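Local coordinates for thiosulfate sulfurtransferase (Pseudomonas aeruginosa, PDB 1YT8), which probably transfers sulfane sulfur from thiosulfate to cyanide, using a chain built of repeated rhodanese-like domains, at residues I6-L18 with D90-A104. Residues are numbered along the deposited sequence; the frame is centred on the assembly and turned at random.
Sequences IAVRTFHDIRAAL and DVALLDGGLSGWRNA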
# COMPACT_ATOMS: atom_id res chain seq x y z
N ILE A 6 1.36 -24.48 16.43
CA ILE A 6 1.83 -23.03 16.44
C ILE A 6 3.09 -22.89 17.32
O ILE A 6 3.03 -23.04 18.53
CB ILE A 6 0.72 -22.09 16.97
CG1 ILE A 6 -0.58 -22.32 16.20
CG2 ILE A 6 1.15 -20.63 16.87
CD1 ILE A 6 -0.46 -22.13 14.69
N ALA A 7 4.23 -22.59 16.69
CA ALA A 7 5.49 -22.45 17.42
C ALA A 7 5.65 -21.01 17.88
O ALA A 7 4.73 -20.18 17.76
CB ALA A 7 6.67 -22.81 16.53
N VAL A 8 6.83 -20.76 18.43
CA VAL A 8 7.25 -19.47 18.94
C VAL A 8 8.61 -19.10 18.33
O VAL A 8 9.55 -19.90 18.32
CB VAL A 8 7.40 -19.47 20.48
CG1 VAL A 8 7.85 -18.10 20.95
CG2 VAL A 8 6.07 -19.84 21.12
N ARG A 9 8.70 -17.87 17.83
CA ARG A 9 9.92 -17.34 17.26
C ARG A 9 10.23 -16.03 17.96
O ARG A 9 9.34 -15.24 18.27
CB ARG A 9 9.76 -17.13 15.75
CG ARG A 9 10.14 -18.36 14.93
CD ARG A 9 10.19 -18.04 13.44
NE ARG A 9 8.90 -18.16 12.78
CZ ARG A 9 8.41 -19.30 12.28
NH1 ARG A 9 9.13 -20.41 12.36
NH2 ARG A 9 7.23 -19.31 11.68
N THR A 10 11.52 -15.79 18.20
CA THR A 10 11.97 -14.60 18.89
C THR A 10 12.54 -13.53 17.98
O THR A 10 12.70 -13.73 16.78
CB THR A 10 13.07 -14.93 19.91
OG1 THR A 10 14.29 -15.23 19.21
CG2 THR A 10 12.68 -16.15 20.76
N PHE A 11 12.84 -12.39 18.59
CA PHE A 11 13.45 -11.26 17.90
C PHE A 11 14.72 -11.79 17.21
O PHE A 11 14.99 -11.49 16.05
CB PHE A 11 13.83 -10.18 18.92
CG PHE A 11 14.88 -9.22 18.44
CD1 PHE A 11 14.58 -8.22 17.52
CD2 PHE A 11 16.20 -9.35 18.88
CE1 PHE A 11 15.57 -7.35 17.05
CE2 PHE A 11 17.20 -8.48 18.42
CZ PHE A 11 16.88 -7.48 17.51
N HIS A 12 15.48 -12.59 17.95
CA HIS A 12 16.72 -13.15 17.43
C HIS A 12 16.53 -14.07 16.23
O HIS A 12 17.35 -14.07 15.31
CB HIS A 12 17.47 -13.87 18.55
CG HIS A 12 17.91 -12.95 19.65
ND1 HIS A 12 18.90 -12.01 19.47
CD2 HIS A 12 17.43 -12.76 20.90
CE1 HIS A 12 19.01 -11.28 20.57
NE2 HIS A 12 18.13 -11.72 21.45
N ASP A 13 15.44 -14.84 16.23
CA ASP A 13 15.15 -15.73 15.11
C ASP A 13 14.88 -14.89 13.86
O ASP A 13 15.38 -15.18 12.77
CB ASP A 13 13.90 -16.59 15.38
CG ASP A 13 14.12 -17.65 16.44
OD1 ASP A 13 15.14 -18.38 16.35
OD2 ASP A 13 13.28 -17.76 17.36
N ILE A 14 14.07 -13.85 14.03
CA ILE A 14 13.73 -12.97 12.92
C ILE A 14 14.96 -12.21 12.42
O ILE A 14 15.20 -12.13 11.21
CB ILE A 14 12.65 -11.93 13.33
CG1 ILE A 14 11.37 -12.65 13.80
CG2 ILE A 14 12.38 -10.98 12.18
CD1 ILE A 14 10.73 -13.55 12.75
N ARG A 15 15.76 -11.67 13.34
CA ARG A 15 16.95 -10.93 12.96
C ARG A 15 17.92 -11.81 12.19
O ARG A 15 18.53 -11.38 11.22
CB ARG A 15 17.65 -10.36 14.20
CG ARG A 15 18.83 -9.46 13.87
CD ARG A 15 19.53 -8.96 15.12
NE ARG A 15 20.65 -8.07 14.81
CZ ARG A 15 20.53 -6.80 14.43
NH1 ARG A 15 19.32 -6.25 14.31
NH2 ARG A 15 21.61 -6.08 14.17
N ALA A 16 18.06 -13.06 12.63
CA ALA A 16 18.96 -13.99 11.97
C ALA A 16 18.48 -14.23 10.54
O ALA A 16 19.28 -14.24 9.60
CB ALA A 16 19.02 -15.32 12.73
N ALA A 17 17.17 -14.42 10.36
CA ALA A 17 16.63 -14.66 9.03
C ALA A 17 16.80 -13.44 8.12
O ALA A 17 17.12 -13.57 6.94
CB ALA A 17 15.15 -15.07 9.12
N LEU A 18 16.59 -12.25 8.68
CA LEU A 18 16.73 -11.01 7.90
C LEU A 18 18.17 -10.83 7.42
O LEU A 18 18.41 -10.43 6.28
CB LEU A 18 16.31 -9.80 8.74
CG LEU A 18 14.82 -9.67 9.07
CD1 LEU A 18 14.61 -8.53 10.06
CD2 LEU A 18 14.02 -9.44 7.79
N ASP A 90 3.91 -23.30 8.51
CA ASP A 90 5.00 -22.83 9.37
C ASP A 90 4.61 -21.51 10.01
O ASP A 90 5.12 -20.45 9.65
CB ASP A 90 6.29 -22.67 8.55
CG ASP A 90 7.52 -22.40 9.42
OD1 ASP A 90 7.40 -22.36 10.66
OD2 ASP A 90 8.61 -22.22 8.84
N VAL A 91 3.70 -21.58 10.98
CA VAL A 91 3.22 -20.39 11.66
C VAL A 91 3.72 -20.33 13.10
O VAL A 91 3.77 -21.35 13.79
CB VAL A 91 1.68 -20.36 11.67
CG1 VAL A 91 1.19 -19.04 12.25
CG2 VAL A 91 1.14 -20.55 10.26
N ALA A 92 4.08 -19.14 13.55
CA ALA A 92 4.55 -18.95 14.91
C ALA A 92 4.13 -17.61 15.47
O ALA A 92 3.74 -16.70 14.73
CB ALA A 92 6.07 -19.06 14.94
N LEU A 93 4.19 -17.50 16.80
CA LEU A 93 3.86 -16.26 17.49
C LEU A 93 5.19 -15.64 17.88
O LEU A 93 6.12 -16.37 18.22
CB LEU A 93 3.06 -16.56 18.77
CG LEU A 93 1.74 -17.32 18.64
CD1 LEU A 93 1.23 -17.68 20.04
CD2 LEU A 93 0.73 -16.46 17.90
N LEU A 94 5.29 -14.32 17.81
CA LEU A 94 6.52 -13.63 18.19
C LEU A 94 6.59 -13.63 19.72
O LEU A 94 5.66 -13.17 20.38
CB LEU A 94 6.52 -12.19 17.68
CG LEU A 94 7.71 -11.32 18.11
CD1 LEU A 94 8.99 -11.85 17.48
CD2 LEU A 94 7.47 -9.89 17.68
N ASP A 95 7.68 -14.13 20.27
CA ASP A 95 7.85 -14.20 21.71
C ASP A 95 7.70 -12.83 22.37
O ASP A 95 8.47 -11.90 22.10
CB ASP A 95 9.23 -14.79 22.04
CG ASP A 95 9.44 -14.98 23.53
OD1 ASP A 95 8.61 -15.66 24.16
OD2 ASP A 95 10.44 -14.46 24.06
N GLY A 96 6.70 -12.70 23.24
CA GLY A 96 6.47 -11.45 23.94
C GLY A 96 5.76 -10.39 23.12
O GLY A 96 5.51 -9.28 23.60
N GLY A 97 5.43 -10.72 21.87
CA GLY A 97 4.76 -9.75 21.02
C GLY A 97 5.60 -8.51 20.79
O GLY A 97 6.83 -8.58 20.81
N LEU A 98 4.95 -7.37 20.59
CA LEU A 98 5.65 -6.11 20.36
C LEU A 98 6.62 -5.80 21.50
O LEU A 98 7.76 -5.39 21.26
CB LEU A 98 4.65 -4.96 20.21
CG LEU A 98 5.25 -3.57 19.97
CD1 LEU A 98 5.87 -3.51 18.58
CD2 LEU A 98 4.17 -2.51 20.12
N SER A 99 6.18 -5.99 22.74
CA SER A 99 7.02 -5.71 23.89
C SER A 99 8.24 -6.62 23.90
O SER A 99 9.31 -6.23 24.37
CB SER A 99 6.22 -5.89 25.19
OG SER A 99 5.23 -4.88 25.29
N GLY A 100 8.07 -7.84 23.39
CA GLY A 100 9.18 -8.78 23.34
C GLY A 100 10.26 -8.25 22.41
O GLY A 100 11.45 -8.35 22.71
N TRP A 101 9.84 -7.68 21.28
CA TRP A 101 10.77 -7.12 20.31
C TRP A 101 11.54 -5.96 20.93
O TRP A 101 12.77 -5.88 20.83
CB TRP A 101 10.01 -6.66 19.07
CG TRP A 101 10.88 -6.14 17.97
CD1 TRP A 101 11.45 -4.90 17.87
CD2 TRP A 101 11.31 -6.87 16.81
NE1 TRP A 101 12.19 -4.81 16.71
CE2 TRP A 101 12.12 -6.00 16.04
CE3 TRP A 101 11.07 -8.17 16.33
CZ2 TRP A 101 12.71 -6.40 14.83
CZ3 TRP A 101 11.66 -8.56 15.13
CH2 TRP A 101 12.47 -7.67 14.39
N ARG A 102 10.81 -5.06 21.58
CA ARG A 102 11.41 -3.90 22.23
C ARG A 102 12.39 -4.32 23.32
O ARG A 102 13.52 -3.83 23.36
CB ARG A 102 10.31 -3.02 22.84
CG ARG A 102 10.83 -1.76 23.52
CD ARG A 102 9.74 -1.02 24.29
NE ARG A 102 8.64 -0.57 23.43
CZ ARG A 102 7.44 -1.14 23.39
NH1 ARG A 102 7.17 -2.18 24.16
NH2 ARG A 102 6.51 -0.66 22.58
N ASN A 103 11.96 -5.23 24.19
CA ASN A 103 12.80 -5.69 25.29
C ASN A 103 14.08 -6.39 24.86
O ASN A 103 15.07 -6.39 25.59
CB ASN A 103 11.99 -6.61 26.21
CG ASN A 103 10.84 -5.90 26.89
OD1 ASN A 103 10.89 -4.69 27.11
ND2 ASN A 103 9.80 -6.65 27.23
N ALA A 104 14.06 -6.98 23.67
CA ALA A 104 15.23 -7.68 23.15
C ALA A 104 16.22 -6.70 22.51
O ALA A 104 17.29 -7.09 22.06
CB ALA A 104 14.80 -8.73 22.14
O HOH W 1 11.08 -11.81 20.88
O HOH W 2 18.71 -9.25 22.93
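Ala-7 and Arg-9 use both their N-H and C=O groups to bind strand 91-94 and the residue after it, a compact example of how an outermost parallel strand is added to a sheet. Ala-7 N donates to Val-91 O and Ala-7 O accepts from Leu-93 N (2.9 Å); Arg-9 repeats the pattern with Leu-93 O and Asp-95 N, the last bond 2.8 Å between Asp-95 N and Arg-9 O. Water 1 continues the join by linking Phe-11 N to Asp-95 O.

Charge pairing adds a side-chain link beside the start of strand 91-94. The Arg-9 chain, bent midway, lays one guanidinium face on the Ala-92 methyl and directs NH1 and NH2 to a single oxygen, Asp-90 OD1, at 3.1 and 3.2 Å. Both nitrogens come from the same face of the carboxylate, whose plane stands 80° from the guanidinium. Thr-67 OG1 and Ile-66 O also accept from Arg-9, tying it to the next strand.

In this rhodanese-like domain the five parallel strands run in the order 1-5-4-2-3, so the first strand, 7-9, borders the fifth, 91-94, and each leads into a helix.

Aromatic packing joins those helices. With its CG anti to the backbone N (chi1 159°), Phe-11 turns its edge onto the Trp-101 face in a T-shaped stack, centroids 4.8 Å apart and planes at 89°. Ile-14 CG2 meets the indole edge, 3.9 Å from Trp-101 CZ3, while the Ala-104 methyl lies 3.6 Å from Phe-11 CD2. On the sheet face bearing Val-8 and Leu-93, Val-8 CG1 packs against Asp-95 CB.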